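PDB 5M45: acetone carboxylase alpha subunit from Xanthobacter autotrophicus Py2, which is a metal-binding subunit of the hydantoinase B/oxoprolinase family that assembles with a second copy of itself and other protein chains into a six-chain complex. Local coordinates for residues N58-R63 / A253-E258; E495-L500 / K530-F535; V648-A653 / V659-G664. All coordinates share one frame; numbering follows the deposited sequence.

The three contacts differ in chemistry as they differ in depth. Contact 1 lies at the surface and pairs two helical segments through salt bridges. Contact 2 is wholly buried and brings together strands of two different sheets, with proline, leucine, tryptophan and methionine doing the touching. Contact 3 is partly buried and closes a short excursion of chain around the helix 652-657, using one backbone hydrogen bond and sparse side-chain packing. No two contacts share an element or touch each other: contacts 2 and 3 have nearest atoms about 17 Å apart, while the centres of contacts 1 and 3 lie 61 Å apart.

Contact 1: residues N58-R63 / A253-E258; sequences NKLFSR and AEEGIE
L60 and E255 mark the nearest approach of the two backbones, their CA atoms 8.5 Å apart, with 58-63 inside helix 54-75 and E255 in the last turn of helix 227-255. G256, at a phi of 93°, ends that helix and sits at the N-cap position of helix 257-282.

A gap of this width is bridged by long side chains. K59 leaves its helix with CG anti to the backbone N (chi1 -179°). The K59 and E255 side chains cross at about a right angle, and bends at chi3 and chi4 bring K59 NZ to E255 OE2. These two atoms form a salt bridge modelled at 2.4 Å, a length too short to be taken literally. One turn further on, R63 NH1 meets E254 OE1 at 2.7 Å. The oxygen stands at the guanidinium edge, near its plane, yet the two flat groups are turned 78° apart, so a single N–O pair carries this bridge. L60, which is buried, touches E255 CG with CD2 at 4.2 Å and also packs on V251 and F263.

Two cations one turn apart thus face two adjacent carboxylates. The result is two salt bridges between helices, at a surface where water would probably screen part of their attraction.

Contact 2: residues E495-L500 / K530-F535; sequences EPLVYL and KDWTMF
P496 and W532 carry one half of this buried contact, L497 and M534 the other, and the indole of W532 connects them. Its CB points toward segment 495-500, and a chi1 of -167° puts CG on the far side from the backbone N, which extends the ring system away from its own strand. From there contact grows toward the far rim. CD2 is only loosely approached by P496 CG, at 4.2 Å; CE3 is little nearer to that carbon, while CE2 and CZ3 come closer. CZ2 meets both P496 CG and CD, and CH2, at the outer corner, makes the closest touch, 3.5 Å from P496 CG. P496 CG sits over one face of the six-membered W532 ring, 3.6 Å from its centroid and 15° off the normal, a CH-pi contact.

On the pyrrole side, NE1 points its N–H at M534 SD. This bond is weak, with NE1 and SD 3.7 Å apart, but the sulfur lies in the ring plane at its edge. M534 bends at chi3 (68°), turning CE out to meet the tip of L497, where CE and L497 CD1 are 4.0 Å apart. L497 CD2 also lies 4.1 Å from M534 SD, so the leucine's two methyls address the end of the thioether.

P496 is the centre of an inverse gamma turn, which leads into strand 497-504. That strand is an outermost one, within this chain, of a five-stranded antiparallel sheet and pairs with 520-526; V526 flanks L497. Strand 532-535 instead runs between 440-442 and 610-612 in a four-stranded sheet. V453 of strand 450-454 touches both P496 and W532, and W532 O bonds Y754 OH of the second subunit, setting this junction between two sheets close to an interface between subunits.

Contact 3: residues V648-A653 / V659-G664; sequences VLERFA and VVVRKG
A653 and V659 are tied by one backbone hydrogen bond, from V659 N to A653 O, 3.0 Å long and fairly straight at the hydrogen (164°). The same pair adds a light touch in the reverse sense, A653 CB resting 3.6 Å from V659 O. Further along, the side chains of E650 and V661 lie alongside one another, running antiparallel, with E650 OE2 4.1 Å from V661 CG2. This is a carboxylate oxygen against a methyl, mere van der Waals contact.

The next shell explains why these groups are where they are. L649 to F652 form a type I turn, closed by F652 N to L649 O at 3.0 Å, and A653 N bonds to E650 O. The turn thereby leads into helix 652-657 and orients A653 so that CB points toward V659. In E650 the first torsion (-171°) sets CG opposite the backbone N, and a bend at chi2 (-85°) swings the carboxylate round to V661. Within the turn, R651 forms salt bridges with D584 and E586, while the ring of F652 places CE2 over the centre of the R651 guanidinium.

Helix 636-645 backs the closure, with I643 packing on V661. Strand 661-663 pairs antiparallel with 669-671, whose Y669 touches E650 as well as V661. Helix 673-690 borders the other segment through T676, which packs on V659 and accepts the amide of V660. A653 and V659 therefore meet over V639 of helix 636-645, while V659 and V660 reach across to helix 673-690.

Contact 1: residues N58-R63 / A253-E258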
ATOM      1  N   ASN A  58      21.454  11.515  39.466  1.00 17.58           N
ATOM      2  CA  ASN A  58      20.108  11.200  39.952  1.00 17.86           C
ATOM      3  C   ASN A  58      19.089  12.276  39.548  1.00 18.00           C
ATOM      4  O   ASN A  58      17.937  11.946  39.245  1.00 17.34           O
ATOM      5  CB  ASN A  58      20.090  11.033  41.487  1.00 18.26           C
ATOM      6  CG  ASN A  58      18.699  10.706  42.021  1.00 18.37           C
ATOM      7  OD1 ASN A  58      18.037  11.522  42.684  1.00 18.99           O
ATOM      8  ND2 ASN A  58      18.234   9.517  41.713  1.00 18.06           N
ATOM      9  N   LYS A  59      19.509  13.543  39.538  1.00 18.57           N
ATOM     10  CA  LYS A  59      18.613  14.605  39.145  1.00 19.37           C
ATOM     11  C   LYS A  59      18.202  14.504  37.659  1.00 18.40           C
ATOM     12  O   LYS A  59      17.028  14.708  37.315  1.00 18.10           O
ATOM     13  CB  LYS A  59      19.215  15.985  39.449  1.00 21.20           C
ATOM     14  CG  LYS A  59      18.276  17.123  39.052  1.00 22.96           C
ATOM     15  CD  LYS A  59      18.524  18.439  39.789  1.00 25.31           C
ATOM     16  CE  LYS A  59      19.856  19.076  39.503  1.00 27.31           C
ATOM     17  NZ  LYS A  59      19.634  20.601  39.411  1.00 29.42           N
ATOM     18  N   LEU A  60      19.175  14.219  36.789  1.00 18.29           N
ATOM     19  CA  LEU A  60      18.876  14.015  35.377  1.00 17.65           C
ATOM     20  C   LEU A  60      17.962  12.795  35.201  1.00 17.00           C
ATOM     21  O   LEU A  60      17.001  12.838  34.410  1.00 16.55           O
ATOM     22  CB  LEU A  60      20.149  13.841  34.561  1.00 18.06           C
ATOM     23  CG  LEU A  60      21.098  15.030  34.487  1.00 18.52           C
ATOM     24  CD1 LEU A  60      22.424  14.593  33.905  1.00 18.57           C
ATOM     25  CD2 LEU A  60      20.522  16.091  33.595  1.00 18.95           C
ATOM     26  N   PHE A  61      18.269  11.709  35.912  1.00 16.53           N
ATOM     27  CA  PHE A  61      17.417  10.487  35.866  1.00 16.28           C
ATOM     28  C   PHE A  61      15.953  10.802  36.223  1.00 16.23           C
ATOM     29  O   PHE A  61      15.029  10.456  35.502  1.00 15.62           O
ATOM     30  CB  PHE A  61      17.986   9.395  36.790  1.00 16.27           C
ATOM     31  CG  PHE A  61      17.034   8.254  37.068  1.00 16.05           C
ATOM     32  CD1 PHE A  61      16.858   7.234  36.151  1.00 15.94           C
ATOM     33  CD2 PHE A  61      16.334   8.196  38.277  1.00 16.18           C
ATOM     34  CE1 PHE A  61      15.968   6.190  36.411  1.00 15.75           C
ATOM     35  CE2 PHE A  61      15.459   7.175  38.543  1.00 15.90           C
ATOM     36  CZ  PHE A  61      15.263   6.166  37.614  1.00 15.79           C
ATOM     37  N   SER A  62      15.778  11.485  37.348  1.00 17.03           N
ATOM     38  CA  SER A  62      14.470  11.805  37.900  1.00 17.59           C
ATOM     39  C   SER A  62      13.669  12.694  36.952  1.00 17.85           C
ATOM     40  O   SER A  62      12.533  12.366  36.607  1.00 17.35           O
ATOM     41  CB  SER A  62      14.639  12.451  39.283  1.00 18.26           C
ATOM     42  OG  SER A  62      13.414  12.984  39.797  1.00 18.60           O
ATOM     43  N   ARG A  63      14.279  13.788  36.482  1.00 18.57           N
ATOM     44  CA  ARG A  63      13.568  14.704  35.589  1.00 18.72           C
ATOM     45  C   ARG A  63      13.182  14.099  34.238  1.00 17.52           C
ATOM     46  O   ARG A  63      12.073  14.311  33.756  1.00 16.76           O
ATOM     47  CB  ARG A  63      14.373  16.008  35.392  1.00 20.71           C
ATOM     48  CG  ARG A  63      14.302  16.917  36.591  1.00 22.75           C
ATOM     49  CD  ARG A  63      14.789  18.320  36.266  1.00 25.15           C
ATOM     50  NE  ARG A  63      13.874  19.087  35.403  1.00 26.74           N
ATOM     51  CZ  ARG A  63      14.180  20.270  34.855  1.00 29.16           C
ATOM     52  NH1 ARG A  63      15.360  20.859  35.043  1.00 30.98           N
ATOM     53  NH2 ARG A  63      13.290  20.892  34.110  1.00 30.15           N
ATOM     54  N   ALA A 253      19.694  23.427  29.165  1.00 21.59           N
ATOM     55  CA  ALA A 253      19.845  24.852  29.539  1.00 22.98           C
ATOM     56  C   ALA A 253      20.173  24.985  31.015  1.00 24.27           C
ATOM     57  O   ALA A 253      21.053  25.732  31.366  1.00 24.77           O
ATOM     58  CB  ALA A 253      18.593  25.635  29.208  1.00 23.06           C
ATOM     59  N   GLU A 254      19.468  24.258  31.871  1.00 25.79           N
ATOM     60  CA  GLU A 254      19.683  24.334  33.314  1.00 27.53           C
ATOM     61  C   GLU A 254      20.970  23.636  33.839  1.00 26.04           C
ATOM     62  O   GLU A 254      21.639  24.199  34.683  1.00 26.07           O
ATOM     63  CB  GLU A 254      18.461  23.834  34.090  1.00 30.51           C
ATOM     64  CG  GLU A 254      18.701  23.919  35.615  1.00 35.10           C
ATOM     65  CD  GLU A 254      17.459  23.733  36.489  1.00 40.09           C
ATOM     66  OE1 GLU A 254      16.527  23.046  36.021  1.00 45.42           O
ATOM     67  OE2 GLU A 254      17.446  24.261  37.656  1.00 42.77           O
ATOM     68  N   GLU A 255      21.285  22.422  33.386  1.00 24.67           N
ATOM     69  CA  GLU A 255      22.434  21.640  33.927  1.00 24.15           C
ATOM     70  C   GLU A 255      23.682  21.620  33.067  1.00 22.79           C
ATOM     71  O   GLU A 255      24.742  21.162  33.527  1.00 22.26           O
ATOM     72  CB  GLU A 255      22.033  20.188  34.199  1.00 25.07           C
ATOM     73  CG  GLU A 255      20.793  19.982  35.042  1.00 26.16           C
ATOM     74  CD  GLU A 255      20.883  20.657  36.420  1.00 27.92           C
ATOM     75  OE1 GLU A 255      22.005  20.886  36.945  1.00 29.37           O
ATOM     76  OE2 GLU A 255      19.846  20.953  37.016  1.00 28.50           O
ATOM     77  N   GLY A 256      23.572  22.094  31.828  1.00 21.37           N
ATOM     78  CA  GLY A 256      24.700  22.147  30.905  1.00 21.08           C
ATOM     79  C   GLY A 256      24.786  20.923  30.020  1.00 20.37           C
ATOM     80  O   GLY A 256      24.459  19.806  30.441  1.00 19.91           O
ATOM     81  N   ILE A 257      25.202  21.147  28.788  1.00 20.34           N
ATOM     82  CA  ILE A 257      25.312  20.082  27.783  1.00 20.50           C
ATOM     83  C   ILE A 257      26.339  19.008  28.168  1.00 20.96           C
ATOM     84  O   ILE A 257      26.114  17.839  27.871  1.00 20.27           O
ATOM     85  CB  ILE A 257      25.569  20.657  26.342  1.00 20.39           C
ATOM     86  CG1 ILE A 257      25.559  19.551  25.265  1.00 20.23           C
ATOM     87  CG2 ILE A 257      26.933  21.359  26.242  1.00 20.69           C
ATOM     88  CD1 ILE A 257      24.249  18.769  25.132  1.00 20.20           C
ATOM     89  N   GLU A 258      27.417  19.368  28.858  1.00 22.51           N
ATOM     90  CA  GLU A 258      28.474  18.369  29.178  1.00 24.52           C
ATOM     91  C   GLU A 258      27.942  17.249  30.082  1.00 23.01           C
ATOM     92  O   GLU A 258      28.236  16.076  29.850  1.00 22.30           O
ATOM     93  CB  GLU A 258      29.701  18.981  29.875  1.00 27.79           C
ATOM     94  CG  GLU A 258      30.397  20.083  29.094  1.00 32.30           C
ATOM     95  CD  GLU A 258      31.246  19.537  28.009  1.00 36.17           C
ATOM     96  OE1 GLU A 258      32.452  19.303  28.339  1.00 42.62           O
ATOM     97  OE2 GLU A 258      30.760  19.389  26.852  1.00 39.07           O
TER

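Contact 2: residues E495-L500 / K530-F535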
ATOM      1  N   GLU A 495     -17.632   0.306  18.431  1.00 13.98           N
ATOM      2  CA  GLU A 495     -17.992  -0.950  17.711  1.00 13.80           C
ATOM      3  C   GLU A 495     -19.516  -1.006  17.566  1.00 13.73           C
ATOM      4  O   GLU A 495     -20.200  -0.713  18.542  1.00 13.77           O
ATOM      5  CB  GLU A 495     -17.542  -2.205  18.510  1.00 13.68           C
ATOM      6  CG  GLU A 495     -16.086  -2.234  18.986  1.00 13.78           C
ATOM      7  CD  GLU A 495     -15.761  -3.312  20.034  1.00 13.90           C
ATOM      8  OE1 GLU A 495     -14.560  -3.654  20.230  1.00 13.93           O
ATOM      9  OE2 GLU A 495     -16.704  -3.814  20.712  1.00 14.34           O
ATOM     10  N   PRO A 496     -20.054  -1.445  16.405  1.00 13.57           N
ATOM     11  CA  PRO A 496     -21.512  -1.630  16.238  1.00 13.65           C
ATOM     12  C   PRO A 496     -21.947  -3.003  16.768  1.00 13.60           C
ATOM     13  O   PRO A 496     -22.430  -3.856  16.017  1.00 13.52           O
ATOM     14  CB  PRO A 496     -21.698  -1.494  14.725  1.00 13.79           C
ATOM     15  CG  PRO A 496     -20.452  -2.109  14.179  1.00 13.52           C
ATOM     16  CD  PRO A 496     -19.345  -1.700  15.136  1.00 13.44           C
ATOM     17  N   LEU A 497     -21.770  -3.171  18.085  1.00 13.51           N
ATOM     18  CA  LEU A 497     -21.970  -4.421  18.816  1.00 13.55           C
ATOM     19  C   LEU A 497     -22.479  -4.051  20.221  1.00 13.61           C
ATOM     20  O   LEU A 497     -22.095  -3.003  20.756  1.00 13.71           O
ATOM     21  CB  LEU A 497     -20.630  -5.203  18.990  1.00 13.34           C
ATOM     22  CG  LEU A 497     -19.805  -5.536  17.729  1.00 13.26           C
ATOM     23  CD1 LEU A 497     -18.436  -6.083  18.138  1.00 13.12           C
ATOM     24  CD2 LEU A 497     -20.518  -6.539  16.862  1.00 13.32           C
ATOM     25  N   VAL A 498     -23.301  -4.919  20.825  1.00 13.57           N
ATOM     26  CA  VAL A 498     -23.687  -4.781  22.228  1.00 13.59           C
ATOM     27  C   VAL A 498     -23.369  -6.021  23.047  1.00 13.42           C
ATOM     28  O   VAL A 498     -23.453  -7.141  22.565  1.00 13.10           O
ATOM     29  CB  VAL A 498     -25.188  -4.425  22.419  1.00 13.81           C
ATOM     30  CG1 VAL A 498     -25.479  -3.043  21.826  1.00 13.95           C
ATOM     31  CG2 VAL A 498     -26.106  -5.457  21.802  1.00 13.91           C
ATOM     32  N   TYR A 499     -22.974  -5.790  24.307  1.00 13.56           N
ATOM     33  CA  TYR A 499     -22.691  -6.855  25.259  1.00 13.54           C
ATOM     34  C   TYR A 499     -23.941  -7.562  25.785  1.00 13.70           C
ATOM     35  O   TYR A 499     -24.851  -6.927  26.308  1.00 13.99           O
ATOM     36  CB  TYR A 499     -21.893  -6.315  26.445  1.00 13.60           C
ATOM     37  CG  TYR A 499     -20.436  -6.018  26.163  1.00 13.35           C
ATOM     38  CD1 TYR A 499     -20.045  -4.798  25.633  1.00 13.31           C
ATOM     39  CD2 TYR A 499     -19.454  -6.958  26.450  1.00 13.08           C
ATOM     40  CE1 TYR A 499     -18.715  -4.524  25.359  1.00 13.04           C
ATOM     41  CE2 TYR A 499     -18.136  -6.721  26.171  1.00 12.92           C
ATOM     42  CZ  TYR A 499     -17.755  -5.482  25.626  1.00 12.91           C
ATOM     43  OH  TYR A 499     -16.435  -5.200  25.374  1.00 12.61           O
ATOM     44  N   LEU A 500     -23.980  -8.873  25.616  1.00 13.72           N
ATOM     45  CA  LEU A 500     -24.926  -9.752  26.326  1.00 14.08           C
ATOM     46  C   LEU A 500     -24.281 -10.588  27.461  1.00 13.99           C
ATOM     47  O   LEU A 500     -24.972 -11.325  28.152  1.00 14.14           O
ATOM     48  CB  LEU A 500     -25.586 -10.695  25.325  1.00 14.19           C
ATOM     49  CG  LEU A 500     -26.413 -10.098  24.173  1.00 14.33           C
ATOM     50  CD1 LEU A 500     -27.092 -11.219  23.362  1.00 14.43           C
ATOM     51  CD2 LEU A 500     -27.466  -9.125  24.654  1.00 14.72           C
ATOM     52  N   LYS A 530     -24.074  -2.136   9.342  1.00 13.80           N
ATOM     53  CA  LYS A 530     -24.538  -2.369   7.977  1.00 14.11           C
ATOM     54  C   LYS A 530     -23.397  -2.885   7.107  1.00 13.85           C
ATOM     55  O   LYS A 530     -22.231  -2.476   7.272  1.00 13.56           O
ATOM     56  CB  LYS A 530     -25.099  -1.076   7.347  1.00 14.56           C
ATOM     57  CG  LYS A 530     -26.208  -0.417   8.179  1.00 14.92           C
ATOM     58  CD  LYS A 530     -25.601   0.645   9.113  1.00 15.07           C
ATOM     59  CE  LYS A 530     -26.614   1.029  10.208  1.00 15.37           C
ATOM     60  NZ  LYS A 530     -26.070   2.016  11.144  1.00 15.40           N
ATOM     61  N   ASP A 531     -23.719  -3.807   6.200  1.00 13.83           N
ATOM     62  CA  ASP A 531     -22.735  -4.386   5.289  1.00 13.83           C
ATOM     63  C   ASP A 531     -21.477  -4.844   6.069  1.00 13.42           C
ATOM     64  O   ASP A 531     -20.339  -4.490   5.744  1.00 13.32           O
ATOM     65  CB  ASP A 531     -22.384  -3.366   4.188  1.00 13.91           C
ATOM     66  CG  ASP A 531     -23.574  -3.044   3.265  1.00 14.42           C
ATOM     67  OD1 ASP A 531     -24.614  -3.704   3.317  1.00 14.53           O
ATOM     68  OD2 ASP A 531     -23.452  -2.116   2.417  1.00 14.68           O
ATOM     69  N   TRP A 532     -21.729  -5.631   7.110  1.00 13.29           N
ATOM     70  CA  TRP A 532     -20.780  -5.937   8.158  1.00 13.01           C
ATOM     71  C   TRP A 532     -20.156  -7.362   7.982  1.00 12.96           C
ATOM     72  O   TRP A 532     -20.839  -8.296   7.495  1.00 13.20           O
ATOM     73  CB  TRP A 532     -21.487  -5.798   9.532  1.00 12.87           C
ATOM     74  CG  TRP A 532     -20.540  -5.775  10.716  1.00 12.63           C
ATOM     75  CD1 TRP A 532     -20.379  -6.735  11.662  1.00 12.47           C
ATOM     76  CD2 TRP A 532     -19.630  -4.720  11.053  1.00 12.46           C
ATOM     77  NE1 TRP A 532     -19.428  -6.357  12.550  1.00 12.27           N
ATOM     78  CE2 TRP A 532     -18.950  -5.116  12.205  1.00 12.29           C
ATOM     79  CE3 TRP A 532     -19.355  -3.467  10.502  1.00 12.53           C
ATOM     80  CZ2 TRP A 532     -17.976  -4.325  12.805  1.00 12.21           C
ATOM     81  CZ3 TRP A 532     -18.387  -2.673  11.096  1.00 12.44           C
ATOM     82  CH2 TRP A 532     -17.712  -3.112  12.251  1.00 12.20           C
ATOM     83  N   THR A 533     -18.877  -7.490   8.363  1.00 12.71           N
ATOM     84  CA  THR A 533     -18.154  -8.797   8.418  1.00 12.75           C
ATOM     85  C   THR A 533     -17.362  -8.927   9.729  1.00 12.52           C
ATOM     86  O   THR A 533     -17.030  -7.914  10.348  1.00 12.34           O
ATOM     87  CB  THR A 533     -17.143  -8.991   7.271  1.00 12.79           C
ATOM     88  OG1 THR A 533     -16.156  -7.951   7.320  1.00 12.85           O
ATOM     89  CG2 THR A 533     -17.860  -8.996   5.927  1.00 13.05           C
ATOM     90  N   MET A 534     -17.110 -10.172  10.174  1.00 12.44           N
ATOM     91  CA  MET A 534     -16.241 -10.441  11.327  1.00 12.22           C
ATOM     92  C   MET A 534     -15.404 -11.713  11.114  1.00 11.89           C
ATOM     93  O   MET A 534     -15.719 -12.549  10.263  1.00 11.94           O
ATOM     94  CB  MET A 534     -17.049 -10.552  12.639  1.00 12.53           C
ATOM     95  CG  MET A 534     -18.019  -9.389  12.899  1.00 12.94           C
ATOM     96  SD  MET A 534     -18.888  -9.411  14.481  1.00 13.51           S
ATOM     97  CE  MET A 534     -17.533  -9.129  15.637  1.00 13.18           C
ATOM     98  N   PHE A 535     -14.349 -11.859  11.899  1.00 11.48           N
ATOM     99  CA  PHE A 535     -13.495 -13.050  11.880  1.00 11.39           C
ATOM    100  C   PHE A 535     -12.793 -13.255  13.237  1.00 11.24           C
ATOM    101  O   PHE A 535     -12.847 -12.392  14.122  1.00 11.01           O
ATOM    102  CB  PHE A 535     -12.517 -13.045  10.691  1.00 11.31           C
ATOM    103  CG  PHE A 535     -11.500 -11.898  10.682  1.00 11.32           C
ATOM    104  CD1 PHE A 535     -11.842 -10.634  10.167  1.00 11.33           C
ATOM    105  CD2 PHE A 535     -10.191 -12.103  11.129  1.00 11.12           C
ATOM    106  CE1 PHE A 535     -10.916  -9.598  10.120  1.00 11.41           C
ATOM    107  CE2 PHE A 535      -9.261 -11.075  11.089  1.00 11.26           C
ATOM    108  CZ  PHE A 535      -9.613  -9.834  10.593  1.00 11.32           C
TER

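Contact 3: residues V648-A653 / V659-G664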
ATOM      1  N   VAL A 648     -13.290 -23.037  38.196  1.00 15.29           N
ATOM      2  CA  VAL A 648     -13.150 -24.437  37.833  1.00 15.79           C
ATOM      3  C   VAL A 648     -14.526 -25.098  37.821  1.00 16.13           C
ATOM      4  O   VAL A 648     -15.287 -24.943  38.777  1.00 16.06           O
ATOM      5  CB  VAL A 648     -12.272 -25.183  38.878  1.00 15.99           C
ATOM      6  CG1 VAL A 648     -12.281 -26.709  38.640  1.00 16.35           C
ATOM      7  CG2 VAL A 648     -10.847 -24.649  38.879  1.00 15.89           C
ATOM      8  N   LEU A 649     -14.818 -25.869  36.778  1.00 16.60           N
ATOM      9  CA  LEU A 649     -16.056 -26.656  36.699  1.00 17.34           C
ATOM     10  C   LEU A 649     -16.037 -27.840  37.677  1.00 18.65           C
ATOM     11  O   LEU A 649     -15.023 -28.566  37.772  1.00 18.50           O
ATOM     12  CB  LEU A 649     -16.298 -27.159  35.262  1.00 17.00           C
ATOM     13  CG  LEU A 649     -16.507 -26.130  34.160  1.00 16.59           C
ATOM     14  CD1 LEU A 649     -16.505 -26.783  32.768  1.00 16.47           C
ATOM     15  CD2 LEU A 649     -17.803 -25.377  34.374  1.00 16.64           C
ATOM     16  N   GLU A 650     -17.161 -28.044  38.358  1.00 20.15           N
ATOM     17  CA  GLU A 650     -17.282 -29.059  39.414  1.00 22.03           C
ATOM     18  C   GLU A 650     -16.765 -30.454  39.003  1.00 22.32           C
ATOM     19  O   GLU A 650     -16.095 -31.129  39.791  1.00 21.64           O
ATOM     20  CB  GLU A 650     -18.745 -29.155  39.885  1.00 23.61           C
ATOM     21  CG  GLU A 650     -18.963 -30.035  41.137  1.00 25.57           C
ATOM     22  CD  GLU A 650     -19.114 -31.517  40.847  1.00 27.15           C
ATOM     23  OE1 GLU A 650     -19.454 -31.870  39.705  1.00 29.73           O
ATOM     24  OE2 GLU A 650     -18.891 -32.359  41.761  1.00 29.31           O
ATOM     25  N   ARG A 651     -17.059 -30.865  37.766  1.00 22.42           N
ATOM     26  CA  ARG A 651     -16.715 -32.201  37.295  1.00 23.23           C
ATOM     27  C   ARG A 651     -15.231 -32.490  37.179  1.00 23.95           C
ATOM     28  O   ARG A 651     -14.847 -33.645  37.158  1.00 25.25           O
ATOM     29  CB  ARG A 651     -17.454 -32.520  35.988  1.00 24.09           C
ATOM     30  CG  ARG A 651     -17.005 -31.697  34.768  1.00 23.80           C
ATOM     31  CD  ARG A 651     -18.222 -31.488  33.824  1.00 23.66           C
ATOM     32  NE  ARG A 651     -17.959 -30.820  32.520  1.00 22.71           N
ATOM     33  CZ  ARG A 651     -17.174 -31.331  31.576  1.00 22.63           C
ATOM     34  NH1 ARG A 651     -16.981 -30.744  30.396  1.00 22.10           N
ATOM     35  NH2 ARG A 651     -16.510 -32.465  31.803  1.00 22.76           N
ATOM     36  N   PHE A 652     -14.362 -31.481  37.182  1.00 22.79           N
ATOM     37  CA  PHE A 652     -12.932 -31.742  37.177  1.00 21.86           C
ATOM     38  C   PHE A 652     -12.303 -31.854  38.566  1.00 21.10           C
ATOM     39  O   PHE A 652     -11.128 -32.232  38.686  1.00 22.21           O
ATOM     40  CB  PHE A 652     -12.225 -30.669  36.318  1.00 21.51           C
ATOM     41  CG  PHE A 652     -12.607 -30.750  34.884  1.00 21.77           C
ATOM     42  CD1 PHE A 652     -12.116 -31.792  34.085  1.00 22.15           C
ATOM     43  CD2 PHE A 652     -13.505 -29.851  34.338  1.00 22.18           C
ATOM     44  CE1 PHE A 652     -12.482 -31.918  32.746  1.00 22.09           C
ATOM     45  CE2 PHE A 652     -13.895 -29.975  32.998  1.00 22.32           C
ATOM     46  CZ  PHE A 652     -13.358 -30.993  32.194  1.00 22.29           C
ATOM     47  N   ALA A 653     -13.027 -31.519  39.630  1.00 20.25           N
ATOM     48  CA  ALA A 653     -12.436 -31.573  40.989  1.00 20.29           C
ATOM     49  C   ALA A 653     -11.901 -32.951  41.339  1.00 20.25           C
ATOM     50  O   ALA A 653     -10.772 -33.080  41.849  1.00 19.56           O
ATOM     51  CB  ALA A 653     -13.433 -31.127  42.033  1.00 20.54           C
ATOM     52  N   VAL A 659     -10.081 -34.155  44.578  1.00 19.01           N
ATOM     53  CA  VAL A 659     -10.824 -33.551  45.691  1.00 20.01           C
ATOM     54  C   VAL A 659     -12.312 -33.884  45.562  1.00 21.22           C
ATOM     55  O   VAL A 659     -12.908 -33.723  44.486  1.00 20.85           O
ATOM     56  CB  VAL A 659     -10.585 -32.010  45.758  1.00 19.66           C
ATOM     57  CG1 VAL A 659     -11.441 -31.357  46.842  1.00 20.35           C
ATOM     58  CG2 VAL A 659      -9.103 -31.699  45.986  1.00 19.10           C
ATOM     59  N   VAL A 660     -12.890 -34.389  46.656  1.00 22.64           N
ATOM     60  CA  VAL A 660     -14.321 -34.678  46.727  1.00 24.07           C
ATOM     61  C   VAL A 660     -15.024 -33.494  47.385  1.00 24.86           C
ATOM     62  O   VAL A 660     -14.744 -33.158  48.535  1.00 24.71           O
ATOM     63  CB  VAL A 660     -14.599 -35.976  47.519  1.00 25.20           C
ATOM     64  CG1 VAL A 660     -16.109 -36.260  47.584  1.00 25.96           C
ATOM     65  CG2 VAL A 660     -13.842 -37.150  46.884  1.00 25.15           C
ATOM     66  N   VAL A 661     -15.924 -32.858  46.645  1.00 26.33           N
ATOM     67  CA  VAL A 661     -16.781 -31.780  47.182  1.00 28.54           C
ATOM     68  C   VAL A 661     -18.235 -32.182  47.223  1.00 30.83           C
ATOM     69  O   VAL A 661     -18.637 -33.072  46.488  1.00 30.43           O
ATOM     70  CB  VAL A 661     -16.630 -30.451  46.388  1.00 28.39           C
ATOM     71  CG1 VAL A 661     -15.196 -29.943  46.490  1.00 27.84           C
ATOM     72  CG2 VAL A 661     -17.041 -30.597  44.938  1.00 28.25           C
ATOM     73  N   ARG A 662     -18.984 -31.532  48.118  1.00 34.19           N
ATOM     74  CA  ARG A 662     -20.439 -31.679  48.249  1.00 38.24           C
ATOM     75  C   ARG A 662     -21.104 -30.359  48.567  1.00 38.09           C
ATOM     76  O   ARG A 662     -20.588 -29.554  49.307  1.00 35.80           O
ATOM     77  CB  ARG A 662     -20.824 -32.637  49.356  1.00 41.89           C
ATOM     78  CG  ARG A 662     -21.168 -34.021  48.779  1.00 45.94           C
ATOM     79  CD  ARG A 662     -21.781 -35.016  49.743  1.00 50.76           C
ATOM     80  NE  ARG A 662     -20.987 -35.264  50.936  1.00 52.81           N
ATOM     81  CZ  ARG A 662     -19.888 -36.018  51.000  1.00 54.37           C
ATOM     82  NH1 ARG A 662     -19.307 -36.125  52.177  1.00 56.67           N
ATOM     83  NH2 ARG A 662     -19.329 -36.643  49.949  1.00 53.02           N
ATOM     84  N   LYS A 663     -22.313 -30.212  48.057  1.00 40.96           N
ATOM     85  CA  LYS A 663     -23.094 -29.009  48.186  1.00 44.16           C
ATOM     86  C   LYS A 663     -23.737 -28.997  49.564  1.00 47.05           C
ATOM     87  O   LYS A 663     -24.409 -29.956  49.953  1.00 49.01           O
ATOM     88  CB  LYS A 663     -24.144 -28.978  47.066  1.00 46.07           C
ATOM     89  CG  LYS A 663     -24.366 -27.618  46.436  1.00 47.86           C
ATOM     90  CD  LYS A 663     -25.012 -27.687  45.066  1.00 49.90           C
ATOM     91  CE  LYS A 663     -26.226 -26.774  44.982  1.00 53.30           C
ATOM     92  NZ  LYS A 663     -26.751 -26.712  43.592  1.00 54.73           N
ATOM     93  N   GLY A 664     -23.523 -27.922  50.326  1.00 49.47           N
ATOM     94  CA  GLY A 664     -24.213 -27.739  51.609  1.00 51.91           C
ATOM     95  C   GLY A 664     -25.638 -27.201  51.433  1.00 55.54           C
ATOM     96  O   GLY A 664     -26.104 -26.980  50.300  1.00 56.13           O
TER